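Local coordinates for polysaccharide Lyase Family 6 (Bacteroides cellulosilyticus, PDB 6QPS), which cleaves alginate as a polysaccharide lyase specific for mannuronic acid, folded as a calcium-binding parallel beta-helix, at residues Lys29-Met34 / Gly54-Leu59; Leu59-Phe64 / Lys89-Ile94; Ile74-Glu79 / Leu99-Leu104; Lys108-Gly113 / Asn141-Gly146; Met116-Gly121 / Gly158-Asn163. All coordinates share one frame; numbering follows the deposited sequence. Where two conformers were deposited one is given.

Overall arrangement
The five contacts follow the N-terminal part of a right-handed parallel beta-helix, from the helix-capped end inward. Contact 1 seats helix 31-40 against the first coils; contact 2, about 11 Å away between centres and sharing Leu59, pairs strand 54-67 with 90-95. Contact 3 pairs two strands of another face; its centre is about 14 Å from that of contact 2, and Phe64 packs on Leu99 and Leu101. Strand 90-95 continues the face of contact 2 to contact 5, about 12 Å away between centres, while contact 4 ties a loop to the end of strand 99-111. All five lie away from the calcium site of Asn210, Glu213, Glu242 and Glu244.

Contact 1. Residues Lys29-Met34 / Gly54-Leu59; sequences KDVPAM and GTYHNL
Val31 and Met34, one helical turn apart, close around a methyl of Leu59, while the ring of Tyr56 lies beside them. Leu59 CD2 is the bump, set in the hollow between the two helix side chains. Both Val31 methyls flank it: CG1, anti to the backbone N (chi1 158°), lies 3.6 Å from Leu59 CD2, and Val31 CG2 additionally reaches the edge of the Tyr56 ring, near the ring plane, 3.9 Å from Tyr56 CD2. Met34 has two conformers. In one of them the chain runs out extended and bends only at its last torsion (chi3 77°), which carries Met34 CE to 3.5 Å from Leu59 CD2; its sulfur then makes an oblique Met-aromatic contact, Met34 SD lying 5.2 Å from the centroid of the Tyr56 ring. Strand 48-51 adds Leu51 to this packing, touching both Met34 and Tyr56, and the Tyr56 hydroxyl is bonded to the backbone O of Lys52. Helix 31-40 thus covers the end of the beta-helix, as N-terminal capping helices do in this fold. Held by methyls, a thioether and an aromatic ring, the interface owes its cohesion to dispersion and the exclusion of water.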
# COMPACT_ATOMS: atom_id res chain seq x y z
N LYS A 29 35.68 -5.53 3.78
CA LYS A 29 36.49 -6.51 4.49
C LYS A 29 36.18 -6.57 5.98
O LYS A 29 36.65 -7.48 6.67
CB LYS A 29 37.98 -6.21 4.30
CG LYS A 29 38.43 -4.94 5.00
CD LYS A 29 39.94 -4.73 4.83
CE LYS A 29 40.44 -3.60 5.72
NZ LYS A 29 40.32 -3.94 7.17
N ASP A 30 35.41 -5.61 6.50
CA ASP A 30 35.16 -5.51 7.94
C ASP A 30 33.76 -5.95 8.33
O ASP A 30 33.26 -5.54 9.38
CB ASP A 30 35.38 -4.07 8.43
CG ASP A 30 36.74 -3.52 8.05
OD1 ASP A 30 37.77 -4.14 8.42
OD2 ASP A 30 36.78 -2.45 7.39
N VAL A 31 33.09 -6.74 7.50
CA VAL A 31 31.71 -7.17 7.79
C VAL A 31 31.61 -7.76 9.18
O VAL A 31 30.65 -7.42 9.92
CB VAL A 31 31.18 -8.05 6.71
CG1 VAL A 31 30.02 -8.90 7.22
CG2 VAL A 31 30.73 -7.23 5.49
N PRO A 32 32.49 -8.66 9.66
CA PRO A 32 32.33 -9.22 11.00
C PRO A 32 32.28 -8.15 12.09
O PRO A 32 31.37 -8.17 12.92
CB PRO A 32 33.54 -10.16 11.15
CG PRO A 32 33.88 -10.56 9.73
CD PRO A 32 33.57 -9.34 8.89
N ALA A 33 33.23 -7.20 12.08
CA ALA A 33 33.24 -6.16 13.10
C ALA A 33 32.03 -5.24 12.96
O ALA A 33 31.52 -4.74 13.96
CB ALA A 33 34.54 -5.35 12.99
N MET A 34 31.58 -5.00 11.73
CA MET A 34 30.40 -4.17 11.51
C MET A 34 29.18 -4.81 12.14
O MET A 34 28.43 -4.15 12.88
CB MET A 34 30.19 -3.97 10.01
CG MET A 34 29.01 -3.07 9.64
SD MET A 34 28.59 -3.14 7.87
CE MET A 34 27.72 -4.71 7.79
N GLY A 54 31.47 0.36 -1.60
CA GLY A 54 31.77 -1.03 -1.91
C GLY A 54 30.53 -1.89 -1.80
O GLY A 54 29.44 -1.41 -1.48
N THR A 55 30.72 -3.18 -2.06
CA THR A 55 29.64 -4.16 -1.97
C THR A 55 29.88 -5.08 -0.78
O THR A 55 30.97 -5.67 -0.64
CB THR A 55 29.49 -4.97 -3.26
OG1 THR A 55 29.20 -4.07 -4.33
CG2 THR A 55 28.34 -5.98 -3.11
N TYR A 56 28.86 -5.19 0.07
CA TYR A 56 28.90 -5.94 1.31
C TYR A 56 28.08 -7.20 1.07
O TYR A 56 26.85 -7.14 1.00
CB TYR A 56 28.33 -5.08 2.44
CG TYR A 56 29.14 -3.83 2.70
CD1 TYR A 56 29.14 -2.76 1.81
CD2 TYR A 56 29.98 -3.75 3.80
CE1 TYR A 56 29.92 -1.64 2.03
CE2 TYR A 56 30.76 -2.64 4.03
CZ TYR A 56 30.74 -1.59 3.14
OH TYR A 56 31.54 -0.48 3.38
N HIS A 57 28.76 -8.33 0.92
CA HIS A 57 28.13 -9.58 0.51
C HIS A 57 27.83 -10.45 1.72
O HIS A 57 28.64 -10.55 2.65
CB HIS A 57 29.04 -10.39 -0.43
CG HIS A 57 29.20 -9.79 -1.79
ND1 HIS A 57 28.25 -9.91 -2.78
CD2 HIS A 57 30.23 -9.09 -2.34
CE1 HIS A 57 28.67 -9.30 -3.87
NE2 HIS A 57 29.88 -8.80 -3.64
N ASN A 58 26.66 -11.09 1.69
CA ASN A 58 26.34 -12.19 2.61
C ASN A 58 26.49 -11.79 4.08
O ASN A 58 27.20 -12.43 4.86
CB ASN A 58 27.17 -13.44 2.29
CG ASN A 58 26.85 -14.01 0.93
OD1 ASN A 58 25.69 -14.24 0.60
ND2 ASN A 58 27.88 -14.23 0.13
N LEU A 59 25.77 -10.72 4.46
CA LEU A 59 25.74 -10.35 5.87
C LEU A 59 25.06 -11.43 6.70
O LEU A 59 25.34 -11.55 7.90
CB LEU A 59 25.00 -9.03 6.06
CG LEU A 59 25.58 -7.79 5.38
CD1 LEU A 59 24.70 -6.55 5.69
CD2 LEU A 59 27.00 -7.54 5.80

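Contact 2. Residues Leu59-Phe64 / Lys89-Ile94; sequences LKEINF and KLRLKI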
# COMPACT_ATOMS: atom_id res chain seq x y z
N LEU A 59 25.77 -10.72 4.46
CA LEU A 59 25.74 -10.35 5.87
C LEU A 59 25.06 -11.43 6.70
O LEU A 59 25.34 -11.55 7.90
CB LEU A 59 25.00 -9.03 6.06
CG LEU A 59 25.58 -7.79 5.38
CD1 LEU A 59 24.70 -6.55 5.69
CD2 LEU A 59 27.00 -7.54 5.80
N LYS A 60 24.17 -12.20 6.11
CA LYS A 60 23.49 -13.30 6.80
C LYS A 60 22.73 -12.74 8.01
O LYS A 60 22.06 -11.71 7.88
CB LYS A 60 24.47 -14.43 7.09
CG LYS A 60 25.03 -15.10 5.83
CD LYS A 60 26.14 -16.10 6.15
CE LYS A 60 27.40 -15.38 6.63
NZ LYS A 60 27.84 -15.83 7.99
N GLU A 61 22.79 -13.40 9.16
CA GLU A 61 22.03 -12.96 10.32
C GLU A 61 22.72 -11.73 10.90
O GLU A 61 23.88 -11.81 11.35
CB GLU A 61 21.93 -14.08 11.36
CG GLU A 61 21.07 -15.26 10.91
CD GLU A 61 20.68 -16.16 12.06
OE1 GLU A 61 19.82 -17.04 11.86
OE2 GLU A 61 21.24 -16.00 13.17
N ILE A 62 22.02 -10.60 10.90
CA ILE A 62 22.55 -9.34 11.40
C ILE A 62 21.47 -8.62 12.19
O ILE A 62 20.31 -8.57 11.77
CB ILE A 62 23.12 -8.47 10.25
CG1 ILE A 62 23.58 -7.10 10.76
CG2 ILE A 62 22.09 -8.31 9.13
CD1 ILE A 62 24.32 -6.26 9.71
N ASN A 63 21.85 -8.11 13.35
CA ASN A 63 20.95 -7.37 14.23
C ASN A 63 21.42 -5.92 14.31
O ASN A 63 22.62 -5.66 14.37
CB ASN A 63 20.95 -7.98 15.64
CG ASN A 63 20.47 -9.42 15.66
OD1 ASN A 63 19.47 -9.76 15.02
ND2 ASN A 63 21.18 -10.27 16.40
N PHE A 64 20.46 -5.00 14.35
CA PHE A 64 20.70 -3.58 14.59
C PHE A 64 19.88 -3.23 15.81
O PHE A 64 18.65 -3.20 15.75
CB PHE A 64 20.28 -2.76 13.38
CG PHE A 64 20.55 -1.27 13.48
CD1 PHE A 64 21.42 -0.73 14.42
CD2 PHE A 64 19.90 -0.40 12.61
CE1 PHE A 64 21.64 0.65 14.49
CE2 PHE A 64 20.13 0.97 12.67
CZ PHE A 64 21.01 1.49 13.60
N LYS A 89 22.85 -13.31 0.87
CA LYS A 89 21.96 -13.78 1.92
C LYS A 89 21.86 -12.75 3.04
O LYS A 89 22.88 -12.18 3.46
CB LYS A 89 22.49 -15.09 2.51
CG LYS A 89 22.31 -16.31 1.63
CD LYS A 89 23.03 -17.52 2.19
CE LYS A 89 22.46 -18.81 1.60
NZ LYS A 89 23.49 -19.83 1.34
N LEU A 90 20.64 -12.54 3.54
CA LEU A 90 20.40 -11.49 4.52
C LEU A 90 19.22 -11.83 5.43
O LEU A 90 18.15 -12.21 4.95
CB LEU A 90 20.12 -10.17 3.79
CG LEU A 90 19.81 -8.94 4.62
CD1 LEU A 90 20.97 -8.61 5.58
CD2 LEU A 90 19.47 -7.72 3.75
N ARG A 91 19.40 -11.64 6.74
CA ARG A 91 18.31 -11.75 7.72
C ARG A 91 18.56 -10.64 8.74
O ARG A 91 19.24 -10.85 9.76
CB ARG A 91 18.17 -13.13 8.36
CG ARG A 91 16.90 -13.21 9.27
CD ARG A 91 16.60 -14.65 9.73
NE ARG A 91 15.54 -14.71 10.73
CZ ARG A 91 15.56 -15.53 11.78
NH1 ARG A 91 16.59 -16.34 11.96
NH2 ARG A 91 14.55 -15.53 12.66
N LEU A 92 18.05 -9.44 8.45
CA LEU A 92 18.28 -8.26 9.26
C LEU A 92 17.10 -8.05 10.20
O LEU A 92 15.95 -8.02 9.75
CB LEU A 92 18.46 -7.04 8.35
CG LEU A 92 18.39 -5.65 8.98
CD1 LEU A 92 19.48 -5.51 10.04
CD2 LEU A 92 18.51 -4.57 7.91
N LYS A 93 17.39 -7.92 11.50
CA LYS A 93 16.39 -7.65 12.52
C LYS A 93 16.76 -6.34 13.19
O LYS A 93 17.93 -6.15 13.56
CB LYS A 93 16.34 -8.78 13.54
CG LYS A 93 15.82 -10.09 12.97
CD LYS A 93 15.79 -11.18 14.03
CE LYS A 93 14.65 -12.17 13.80
NZ LYS A 93 13.31 -11.53 14.03
N ILE A 94 15.78 -5.45 13.35
CA ILE A 94 15.94 -4.11 13.91
C ILE A 94 15.04 -4.03 15.13
O ILE A 94 13.83 -4.25 15.03
CB ILE A 94 15.53 -3.04 12.87
CG1 ILE A 94 16.35 -3.14 11.58
CG2 ILE A 94 15.65 -1.63 13.47
CD1 ILE A 94 15.67 -2.50 10.37
O HOH W 1 23.77 -9.53 2.80
O HOH W 2 18.74 -17.75 9.77
O HOH W 3 19.11 -11.28 12.62
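Five backbone hydrogen bonds join Lys60-Phe64 to Lys89-Lys93 in parallel register. The middle one, Ile62 N to Arg91 O (3.0 Å), is almost straight at 174°, although the donor stands above the carbonyl plane; Lys93 N to Ile62 O and Phe64 N to Lys93 O (2.9 Å) approach nearly end-on to their carbonyls. Where the chains turn the corner, Lys60 N bonds to Lys89 O, and water 1 bridges that same oxygen to Leu59 N. On the outer face Glu61 and Arg91 run side by side and form a salt bridge, but a loose one: Arg91 NH1 reaches Glu61 OE1 at 3.3 Å in a weak, bent hydrogen bond, with the carboxylate and guanidinium planes 75° apart. Next along this face, Asn63 OD1 lies 3.6 Å from Lys93 CB; the lysine chain passes alongside the amide, and its ammonium group bonds to the backbone O of Gln120 and of Gly121. The opposite face is apolar. Ile62 points CG1 away from its backbone N (chi1 175°), which turns Ile62 CG2 to the neighbouring strand, 3.7 Å from Leu90 CD1 and 3.9 Å from Leu92 CB. Phe64 CB rests near Ile94 CG1, and its ring extends into the interior against Leu99 and Leu101. Parallel in-register pairing between successive coils, with apolar side chains stacked inward, is characteristic of the parallel beta-helix fold.

Contact 3. Residues Ile74-Glu79 / Leu99-Leu104; sequences IVWRAE and LQLEDL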
# COMPACT_ATOMS: atom_id res chain seq x y z
N ILE A 74 20.40 6.72 16.48
CA ILE A 74 21.59 5.95 16.10
C ILE A 74 21.43 5.58 14.62
O ILE A 74 20.38 5.05 14.23
CB ILE A 74 21.72 4.68 16.97
CG1 ILE A 74 21.87 5.07 18.44
CG2 ILE A 74 22.90 3.84 16.53
CD1 ILE A 74 21.74 3.88 19.43
N VAL A 75 22.44 5.87 13.80
CA VAL A 75 22.30 5.84 12.35
C VAL A 75 23.25 4.81 11.73
O VAL A 75 24.42 4.73 12.11
CB VAL A 75 22.59 7.23 11.74
CG1 VAL A 75 22.51 7.20 10.21
CG2 VAL A 75 21.64 8.28 12.32
N TRP A 76 22.73 4.04 10.78
CA TRP A 76 23.51 3.12 9.95
C TRP A 76 23.36 3.63 8.53
O TRP A 76 22.23 3.70 8.02
CB TRP A 76 22.97 1.70 10.10
CG TRP A 76 23.68 0.65 9.27
CD1 TRP A 76 24.93 0.72 8.74
CD2 TRP A 76 23.15 -0.62 8.88
NE1 TRP A 76 25.21 -0.44 8.04
CE2 TRP A 76 24.14 -1.28 8.13
CE3 TRP A 76 21.94 -1.29 9.14
CZ2 TRP A 76 23.95 -2.55 7.61
CZ3 TRP A 76 21.77 -2.56 8.61
CH2 TRP A 76 22.77 -3.17 7.86
N ARG A 77 24.46 4.04 7.90
CA ARG A 77 24.36 4.74 6.63
C ARG A 77 25.58 4.51 5.75
O ARG A 77 26.65 4.10 6.21
CB ARG A 77 24.19 6.26 6.84
CG ARG A 77 25.40 6.97 7.48
CD ARG A 77 25.14 8.48 7.57
NE ARG A 77 26.10 9.18 8.40
CZ ARG A 77 27.28 9.62 7.96
NH1 ARG A 77 27.65 9.41 6.70
NH2 ARG A 77 28.09 10.27 8.78
N ALA A 78 25.40 4.79 4.46
CA ALA A 78 26.53 4.86 3.54
C ALA A 78 27.29 6.17 3.73
O ALA A 78 26.69 7.22 3.96
CB ALA A 78 26.01 4.80 2.10
N GLU A 79 28.62 6.10 3.58
CA GLU A 79 29.42 7.33 3.57
C GLU A 79 29.00 8.22 2.41
O GLU A 79 28.87 9.44 2.57
CB GLU A 79 30.90 6.98 3.49
CG GLU A 79 31.83 8.18 3.54
CD GLU A 79 33.30 7.79 3.55
OE1 GLU A 79 33.73 7.07 2.62
OE2 GLU A 79 34.03 8.19 4.48
N LEU A 99 16.40 4.14 16.07
CA LEU A 99 17.41 3.62 15.16
C LEU A 99 17.02 3.98 13.73
O LEU A 99 15.83 3.98 13.40
CB LEU A 99 17.49 2.10 15.29
CG LEU A 99 17.64 1.55 16.71
CD1 LEU A 99 17.64 0.02 16.67
CD2 LEU A 99 18.88 2.09 17.36
N GLN A 100 18.01 4.33 12.90
CA GLN A 100 17.74 4.82 11.55
C GLN A 100 18.70 4.20 10.55
O GLN A 100 19.92 4.20 10.78
CB GLN A 100 17.91 6.35 11.56
CG GLN A 100 17.39 7.11 10.39
CD GLN A 100 17.03 8.55 10.81
OE1 GLN A 100 16.23 8.76 11.73
NE2 GLN A 100 17.62 9.52 10.14
N LEU A 101 18.15 3.69 9.46
CA LEU A 101 18.92 3.29 8.29
C LEU A 101 18.74 4.35 7.21
O LEU A 101 17.60 4.74 6.92
CB LEU A 101 18.37 1.98 7.73
CG LEU A 101 18.72 0.68 8.46
CD1 LEU A 101 18.05 0.60 9.79
CD2 LEU A 101 18.34 -0.52 7.58
N GLU A 102 19.84 4.75 6.57
CA GLU A 102 19.82 5.81 5.58
C GLU A 102 20.74 5.50 4.39
O GLU A 102 21.90 5.13 4.57
CB GLU A 102 20.33 7.16 6.13
CG GLU A 102 19.69 7.68 7.41
CD GLU A 102 20.35 8.98 7.89
OE1 GLU A 102 21.34 9.43 7.27
OE2 GLU A 102 19.89 9.52 8.91
N ASP A 103 20.26 5.79 3.19
CA ASP A 103 21.11 5.86 2.00
C ASP A 103 21.76 4.53 1.63
O ASP A 103 22.82 4.52 0.99
CB ASP A 103 22.16 6.96 2.14
CG ASP A 103 21.56 8.36 2.10
OD1 ASP A 103 20.56 8.58 1.38
OD2 ASP A 103 22.10 9.26 2.78
N LEU A 104 21.16 3.40 2.00
CA LEU A 104 21.68 2.08 1.69
C LEU A 104 21.02 1.52 0.43
O LEU A 104 19.83 1.74 0.21
CB LEU A 104 21.42 1.12 2.86
CG LEU A 104 22.13 1.47 4.17
CD1 LEU A 104 21.68 0.53 5.27
CD2 LEU A 104 23.65 1.46 4.05
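Two parallel strands, 74-78 and 99-102, pair on successive coils of the beta-helix, with Ile74, Trp76, Leu99 and Leu101 on the face that looks into the core. Gln100 N bonds to Ile74 O, Trp76 N to Gln100 O (2.8 Å) and Glu102 N to Trp76 O; the axes of the two strands are 17° apart. Trp76 dominates the inner face. Its side chain leaves the strand with CG anti to the backbone N (chi1 179°) and lies alongside Leu101, whose CG is 3.8 Å from Trp76 CE3. Leu104 comes from beyond the strand end at about a right angle and sets CD1 over the centre of the six-membered ring, a CH-pi contact of 4.1 Å from the methyl to the centroid. Beside them, Leu99 CD2 nestles against Ile74 CB at 3.9 Å. On the outer face Glu102 leans across Val75, its CD 3.6 Å from Val75 CG1, and Gln100 NE2 bonds to Glu102 OE2 on the anti side. Arg134 forms salt bridges with both Glu102 OE1 and Asp103 OD1. The guanidinium of Arg134 at OE1 would favour the charged form of Glu102, while the inner face relies on apolar and CH-pi packing.

Contact 4. Residues Lys108-Gly113 / Asn141-Gly146; sequences KAWAIG and NDPQKG
The indole of Trp110 is laid flat beneath the Asp142-Pro143 corner, which covers one of its faces. Pro143 CD stands 3.4 Å from the centroid of the six-membered ring, and Asp142 CA lies over the five-membered ring toward its rim, 3.8 Å from the centroid; both are CH-pi contacts. The proline and aspartate side chains each cross the indole at about a right angle, yet the Asp142 carboxylate ends nearly parallel to the ring, the planes 14° apart, with Asp142 CG 3.4 Å from Trp110 CD1. A chi1 of 60°, which puts CG of Trp110 between the backbone N and carbonyl carbon, turns the ring to this loop. Here the last residues of strand 99-111 in the beta-helix meet a loop between coils, folded as a type I turn from Asp142 to Lys145. Asp142 shapes it from within: Asp142 OD1 takes the backbone N of Gln144 at 2.8 Å, an Asx turn, the donor approaching from above the carboxylate plane. Asp142 OD2 offers its anti lone pair to Lys145 NZ, a 2.9 Å salt bridge. Lys145 is bent at its final torsion (chi4 90°), and Lys145 NZ reaches across to Gly113 O, 3.2 Å away in the carbonyl plane. Its main ionic partner outside the two segments is Glu154. Water 4 lies within hydrogen-bonding distance of Ala111 O and Asp142 OD2.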
# COMPACT_ATOMS: atom_id res chain seq x y z
N LYS A 108 20.12 -7.31 -5.14
CA LYS A 108 20.38 -8.75 -5.24
C LYS A 108 20.83 -9.32 -3.89
O LYS A 108 21.75 -10.13 -3.80
CB LYS A 108 21.35 -9.07 -6.39
CG LYS A 108 20.68 -8.83 -7.74
CD LYS A 108 21.53 -9.21 -8.96
CE LYS A 108 20.67 -9.07 -10.23
NZ LYS A 108 21.35 -9.39 -11.53
N ALA A 109 20.17 -8.87 -2.83
CA ALA A 109 20.15 -9.54 -1.54
C ALA A 109 18.84 -10.31 -1.44
O ALA A 109 17.93 -10.11 -2.25
CB ALA A 109 20.20 -8.51 -0.41
N TRP A 110 18.75 -11.23 -0.48
CA TRP A 110 17.51 -11.98 -0.32
C TRP A 110 17.45 -12.60 1.07
O TRP A 110 18.46 -12.73 1.77
CB TRP A 110 17.36 -13.09 -1.38
CG TRP A 110 18.46 -14.11 -1.35
CD1 TRP A 110 18.50 -15.24 -0.59
CD2 TRP A 110 19.67 -14.11 -2.11
NE1 TRP A 110 19.66 -15.93 -0.82
CE2 TRP A 110 20.39 -15.27 -1.76
CE3 TRP A 110 20.20 -13.25 -3.07
CZ2 TRP A 110 21.63 -15.58 -2.32
CZ3 TRP A 110 21.43 -13.56 -3.64
CH2 TRP A 110 22.13 -14.72 -3.25
N ALA A 111 16.23 -12.98 1.46
CA ALA A 111 15.99 -13.52 2.79
C ALA A 111 16.54 -14.93 2.94
O ALA A 111 16.35 -15.80 2.08
CB ALA A 111 14.50 -13.56 3.07
N ILE A 112 17.21 -15.16 4.08
CA ILE A 112 17.60 -16.52 4.44
C ILE A 112 16.37 -17.40 4.59
O ILE A 112 16.31 -18.51 4.04
CB ILE A 112 18.49 -16.52 5.70
CG1 ILE A 112 19.89 -16.01 5.32
CG2 ILE A 112 18.58 -17.94 6.28
CD1 ILE A 112 20.81 -15.80 6.50
N GLY A 113 15.38 -16.93 5.33
CA GLY A 113 14.11 -17.62 5.41
C GLY A 113 12.97 -16.81 4.80
O GLY A 113 12.97 -16.55 3.60
N ASN A 141 15.82 -10.97 -4.90
CA ASN A 141 15.12 -12.23 -5.12
C ASN A 141 16.05 -13.41 -4.89
O ASN A 141 17.10 -13.51 -5.51
CB ASN A 141 14.56 -12.22 -6.55
CG ASN A 141 13.61 -11.06 -6.80
OD1 ASN A 141 12.60 -10.92 -6.11
ND2 ASN A 141 13.93 -10.23 -7.78
N ASP A 142 15.64 -14.33 -4.01
CA ASP A 142 16.42 -15.52 -3.70
C ASP A 142 16.54 -16.38 -4.95
O ASP A 142 15.52 -16.82 -5.49
CB ASP A 142 15.70 -16.31 -2.61
CG ASP A 142 16.49 -17.50 -2.10
OD1 ASP A 142 17.50 -17.89 -2.73
OD2 ASP A 142 16.09 -18.05 -1.04
N PRO A 143 17.76 -16.65 -5.43
CA PRO A 143 17.89 -17.54 -6.60
C PRO A 143 17.33 -18.93 -6.38
O PRO A 143 17.03 -19.63 -7.37
CB PRO A 143 19.40 -17.58 -6.86
CG PRO A 143 20.01 -16.48 -6.05
CD PRO A 143 19.06 -16.21 -4.91
N GLN A 144 17.20 -19.37 -5.13
CA GLN A 144 16.70 -20.71 -4.81
C GLN A 144 15.20 -20.75 -4.57
O GLN A 144 14.65 -21.82 -4.32
CB GLN A 144 17.43 -21.25 -3.57
CG GLN A 144 18.91 -21.53 -3.81
CD GLN A 144 19.16 -22.48 -4.96
OE1 GLN A 144 18.44 -23.46 -5.14
NE2 GLN A 144 20.18 -22.18 -5.76
N LYS A 145 14.53 -19.60 -4.65
CA LYS A 145 13.08 -19.55 -4.67
C LYS A 145 12.62 -19.31 -6.10
O LYS A 145 13.30 -18.65 -6.89
CB LYS A 145 12.57 -18.44 -3.74
CG LYS A 145 12.96 -18.60 -2.27
CD LYS A 145 12.31 -17.55 -1.37
CE LYS A 145 12.66 -17.76 0.10
NZ LYS A 145 13.89 -17.03 0.55
N GLY A 146 11.46 -19.88 -6.45
CA GLY A 146 10.96 -19.76 -7.80
C GLY A 146 10.08 -18.54 -8.02
O GLY A 146 9.60 -17.92 -7.08
O HOH W 4 17.89 -18.10 1.24

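Contact 5. Residues Met116-Gly121 / Gly158-Asn163; sequences MIDFQG and GLRGTN
Asp118 and Arg160 form the ionic part of this contact, a side-on bidentate salt bridge. Arg160 NE gives a nearly straight bond of 2.8 Å to the syn lone pair of Asp118 OD1, with the acceptor oxygen in the guanidinium plane, while Arg160 NH2 reaches Asp118 OD2 at 3.0 Å with more tilt; the carboxylate and guanidinium planes stand 40° apart. A sharp bend in the arginine chain (chi2 -105°) brings this edge round to the aspartate. Two backbone bonds run beside it, Gly158 N to Ile117 O (2.9 Å) and Phe119 N to Gly158 O (3.0 Å), bracketing Asp118 and pairing it in parallel with Gly158. They continue, one coil on, the face of the parallel beta-helix that strand 90-95 supplies on the other side of 115-118. Gly158 lacks a side chain exactly where Asp118 OD1 comes close. Stacking makes up a third group. Gln120 NE2 lies over one face of the Arg160 guanidinium, 3.6 Å from Arg160 CZ, with the amide and guanidinium planes 25° apart; Gln120 OE1 is bonded to Gly124 N, and Trp184 adds a cation-pi contact to the arginine. Apolar packing falls to Phe119, whose ring receives Leu159 CD2 over its centre, 4.2 Å from the centroid in a CH-pi contact, and has Gly158 O at its edge, 3.3 Å from Phe119 CD1.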
# COMPACT_ATOMS: atom_id res chain seq x y z
N MET A 116 13.25 -10.74 4.96
CA MET A 116 14.57 -10.18 4.70
C MET A 116 14.95 -9.13 5.74
O MET A 116 16.03 -9.21 6.34
CB MET A 116 14.66 -9.61 3.29
CG MET A 116 16.09 -9.28 2.87
SD MET A 116 16.26 -8.73 1.15
CE MET A 116 15.62 -7.07 1.27
N ILE A 117 14.08 -8.14 5.95
CA ILE A 117 14.27 -7.05 6.92
C ILE A 117 13.03 -7.02 7.81
O ILE A 117 11.90 -6.89 7.31
CB ILE A 117 14.46 -5.68 6.23
CG1 ILE A 117 15.65 -5.71 5.27
CG2 ILE A 117 14.59 -4.56 7.27
CD1 ILE A 117 15.79 -4.42 4.43
N ASP A 118 13.22 -7.11 9.13
CA ASP A 118 12.13 -7.24 10.10
C ASP A 118 12.40 -6.32 11.28
O ASP A 118 13.54 -6.23 11.76
CB ASP A 118 12.01 -8.71 10.55
CG ASP A 118 10.65 -9.07 11.12
OD1 ASP A 118 9.73 -8.22 11.17
OD2 ASP A 118 10.53 -10.24 11.54
N PHE A 119 11.35 -5.67 11.77
CA PHE A 119 11.42 -4.69 12.86
C PHE A 119 11.11 -5.33 14.23
O PHE A 119 10.49 -4.71 15.11
CB PHE A 119 10.50 -3.50 12.56
CG PHE A 119 11.09 -2.48 11.57
CD1 PHE A 119 11.26 -2.79 10.23
CD2 PHE A 119 11.45 -1.20 11.98
CE1 PHE A 119 11.79 -1.86 9.34
CE2 PHE A 119 11.98 -0.27 11.07
CZ PHE A 119 12.16 -0.62 9.75
N GLN A 120 11.59 -6.55 14.43
CA GLN A 120 11.46 -7.29 15.68
C GLN A 120 12.69 -8.18 15.84
O GLN A 120 13.21 -8.71 14.85
CB GLN A 120 10.19 -8.17 15.63
CG GLN A 120 9.96 -9.08 16.81
CD GLN A 120 8.72 -9.93 16.67
OE1 GLN A 120 7.79 -9.81 17.45
NE2 GLN A 120 8.72 -10.82 15.68
N GLY A 121 13.16 -8.31 17.07
CA GLY A 121 14.16 -9.30 17.41
C GLY A 121 13.49 -10.60 17.78
O GLY A 121 12.76 -11.18 16.96
N GLY A 158 9.16 -6.11 7.04
CA GLY A 158 8.10 -6.37 8.00
C GLY A 158 8.07 -5.33 9.10
O GLY A 158 9.01 -5.24 9.92
N LEU A 159 7.03 -4.52 9.13
CA LEU A 159 6.85 -3.58 10.23
C LEU A 159 6.20 -4.28 11.43
O LEU A 159 5.25 -5.06 11.29
CB LEU A 159 5.99 -2.42 9.74
CG LEU A 159 6.68 -1.30 8.96
CD1 LEU A 159 5.69 -0.33 8.32
CD2 LEU A 159 7.61 -0.50 9.90
N ARG A 160 6.76 -3.99 12.61
CA ARG A 160 6.31 -4.47 13.92
C ARG A 160 6.40 -3.28 14.87
O ARG A 160 6.97 -2.24 14.53
CB ARG A 160 7.23 -5.57 14.46
CG ARG A 160 7.63 -6.65 13.43
CD ARG A 160 6.93 -7.94 13.62
NE ARG A 160 7.49 -8.96 12.74
CZ ARG A 160 7.00 -10.19 12.60
NH1 ARG A 160 5.91 -10.56 13.25
NH2 ARG A 160 7.62 -11.03 11.77
N GLY A 161 5.93 -3.45 16.10
CA GLY A 161 6.14 -2.41 17.10
C GLY A 161 5.23 -1.21 16.90
O GLY A 161 4.06 -1.31 16.55
N THR A 162 5.78 -0.02 17.19
CA THR A 162 5.02 1.22 17.18
C THR A 162 5.88 2.37 16.65
O THR A 162 7.10 2.39 16.81
CB THR A 162 4.50 1.59 18.60
OG1 THR A 162 5.62 1.71 19.49
CG2 THR A 162 3.54 0.56 19.15
N ASN A 163 5.20 3.33 16.02
CA ASN A 163 5.79 4.61 15.68
C ASN A 163 7.01 4.47 14.78
O ASN A 163 7.95 5.27 14.88
CB ASN A 163 6.18 5.41 16.93
CG ASN A 163 5.02 5.63 17.87
OD1 ASN A 163 4.91 4.98 18.92
ND2 ASN A 163 4.12 6.54 17.50